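Local structure of Cag pathogenicity island protein (Cag10) (Helicobacter pylori 26695, 6IQT) at residues Ala88-Asn93 with Leu107-Thr112. The protein is a VirB8 homologue encoded in the cag pathogenicity island and probably serves as a membrane-associated component of the type IV secretion system. Residues are numbered along the deposited sequence; the frame is centred on the assembly and turned at random.
Sequences AIISSN and LTFFIT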
loop_
_atom_site.group_PDB
_atom_site.type_symbol
_atom_site.label_atom_id
_atom_site.label_comp_id
_atom_site.label_asym_id
_atom_site.label_seq_id
_atom_site.Cartn_x
_atom_site.Cartn_y
_atom_site.Cartn_z
ATOM N N ALA A 88 3.027 -3.236 16.327
ATOM C CA ALA A 88 3.533 -3.192 14.954
ATOM C C ALA A 88 5.018 -2.833 14.958
ATOM O O ALA A 88 5.406 -1.803 15.524
ATOM C CB ALA A 88 2.751 -2.168 14.137
ATOM N N ILE A 89 5.843 -3.674 14.327
ATOM C CA ILE A 89 7.294 -3.493 14.260
ATOM C C ILE A 89 7.724 -3.523 12.795
ATOM O O ILE A 89 7.141 -4.251 11.989
ATOM C CB ILE A 89 8.046 -4.588 15.057
ATOM C CG1 ILE A 89 8.000 -5.928 14.309
ATOM C CG2 ILE A 89 7.501 -4.711 16.491
ATOM C CD1 ILE A 89 8.300 -7.155 15.153
ATOM N N ILE A 90 8.761 -2.763 12.448
ATOM C CA ILE A 90 9.384 -2.933 11.136
ATOM C C ILE A 90 10.273 -4.173 11.208
ATOM O O ILE A 90 11.142 -4.274 12.073
ATOM C CB ILE A 90 10.176 -1.682 10.723
ATOM C CG1 ILE A 90 9.210 -0.504 10.510
ATOM C CG2 ILE A 90 11.020 -1.953 9.451
ATOM C CD1 ILE A 90 9.906 0.870 10.254
ATOM N N SER A 91 10.023 -5.142 10.334
ATOM C CA SER A 91 10.658 -6.448 10.470
ATOM C C SER A 91 11.672 -6.730 9.371
ATOM O O SER A 91 12.108 -7.875 9.212
ATOM C CB SER A 91 9.586 -7.546 10.508
ATOM O OG SER A 91 8.732 -7.463 9.386
ATOM N N SER A 92 12.074 -5.717 8.617
ATOM C CA SER A 92 13.069 -5.904 7.579
ATOM C C SER A 92 13.944 -4.667 7.534
ATOM O O SER A 92 13.679 -3.665 8.212
ATOM C CB SER A 92 12.418 -6.152 6.213
ATOM O OG SER A 92 11.921 -4.946 5.643
ATOM N N ASN A 93 14.989 -4.738 6.715
ATOM C CA ASN A 93 15.731 -3.534 6.375
ATOM C C ASN A 93 14.830 -2.589 5.578
ATOM O O ASN A 93 13.885 -3.018 4.910
ATOM C CB ASN A 93 17.003 -3.896 5.583
ATOM C CG ASN A 93 16.710 -4.736 4.327
ATOM O OD1 ASN A 93 16.235 -5.870 4.419
ATOM N ND2 ASN A 93 17.009 -4.185 3.158
ATOM N N LEU A 107 10.223 4.883 0.766
ATOM C CA LEU A 107 10.769 3.850 1.634
ATOM C C LEU A 107 9.961 2.566 1.457
ATOM O O LEU A 107 8.734 2.610 1.350
ATOM C CB LEU A 107 10.724 4.307 3.099
ATOM C CG LEU A 107 11.415 5.618 3.497
ATOM C CD1 LEU A 107 11.179 5.920 4.983
ATOM C CD2 LEU A 107 12.922 5.551 3.211
ATOM N N THR A 108 10.635 1.416 1.406
ATOM C CA THR A 108 9.916 0.147 1.285
ATOM C C THR A 108 10.453 -0.839 2.319
ATOM O O THR A 108 11.667 -0.939 2.528
ATOM C CB THR A 108 10.019 -0.443 -0.155
ATOM O OG1 THR A 108 11.379 -0.420 -0.593
ATOM C CG2 THR A 108 9.203 0.376 -1.145
ATOM N N PHE A 109 9.547 -1.545 2.992
ATOM C CA PHE A 109 9.961 -2.439 4.068
ATOM C C PHE A 109 8.785 -3.337 4.415
ATOM O O PHE A 109 7.665 -3.152 3.926
ATOM C CB PHE A 109 10.429 -1.665 5.313
ATOM C CG PHE A 109 9.467 -0.592 5.751
ATOM C CD1 PHE A 109 8.454 -0.880 6.652
ATOM C CD2 PHE A 109 9.577 0.711 5.253
ATOM C CE1 PHE A 109 7.548 0.118 7.051
ATOM C CE2 PHE A 109 8.687 1.703 5.649
ATOM C CZ PHE A 109 7.673 1.404 6.548
ATOM N N PHE A 110 9.050 -4.308 5.277
ATOM C CA PHE A 110 8.022 -5.211 5.767
ATOM C C PHE A 110 7.722 -4.868 7.218
ATOM O O PHE A 110 8.602 -4.408 7.951
ATOM C CB PHE A 110 8.470 -6.678 5.670
ATOM C CG PHE A 110 8.627 -7.176 4.251
ATOM C CD1 PHE A 110 7.524 -7.583 3.517
ATOM C CD2 PHE A 110 9.875 -7.243 3.658
ATOM C CE1 PHE A 110 7.665 -8.053 2.218
ATOM C CE2 PHE A 110 10.019 -7.712 2.359
ATOM C CZ PHE A 110 8.918 -8.115 1.643
ATOM N N ILE A 111 6.479 -5.121 7.638
ATOM C CA ILE A 111 6.113 -4.969 9.042
ATOM C C ILE A 111 5.456 -6.248 9.540
ATOM O O ILE A 111 4.900 -7.039 8.780
ATOM C CB ILE A 111 5.181 -3.763 9.319
ATOM C CG1 ILE A 111 3.810 -3.955 8.685
ATOM C CG2 ILE A 111 5.813 -2.458 8.859
ATOM C CD1 ILE A 111 2.804 -2.918 9.182
ATOM N N THR A 112 5.546 -6.446 10.843
ATOM C CA THR A 112 4.871 -7.541 11.516
ATOM C C THR A 112 3.985 -6.919 12.583
ATOM O O THR A 112 4.429 -6.029 13.316
ATOM C CB THR A 112 5.887 -8.532 12.112
ATOM O OG1 THR A 112 6.649 -9.135 11.051
ATOM C CG2 THR A 112 5.186 -9.631 12.871
#
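Main-chain bonds pair Ile-89 with Thr-112 in both directions: Ile-89 N donates to Thr-112 O and Thr-112 N to Ile-89 O, each at 2.9 Å and close to straight. Ser-91 N continues the ladder to Phe-110 O, but approaches from above the carbonyl plane, 36° out of it. Past this point a side chain takes over, as Phe-110 N donates to Ser-92 OG at 3.0 Å. With chi1 at 77°, this OG sits between its own backbone N and carbonyl carbon, and it also donates to Asn-93 O within its own segment. Two hydroxyls, Ser-91 OG and Thr-112 OG1, are hydrogen-bonded at 3.1 Å. The regular pairing breaks off at Ser-91 within strand 84-98, an edge strand of the four-stranded antiparallel sheet within this chain, which makes a beta hairpin with strand 105-117; sheet and helices are arranged as in the NTF2-like fold of VirB8 periplasmic domains. Among the apolar contacts on the helix-facing side, Ile-90 lies over one face of the Phe-109 ring, CD1 standing 4.0 Å above the plane toward the rim and CG1 3.9 Å from Phe-109 CE1, while Ile-111 CG2 meets the ring edge in plane; Val-39 of helix 30-43 also packs on Phe-109. On the other face, Ile-89 lies alongside Thr-112, with CG1 4.0 Å from Thr-112 CB, and Ser-92 CB borders the Phe-110 ring edge, 3.8 Å from Phe-110 CD2.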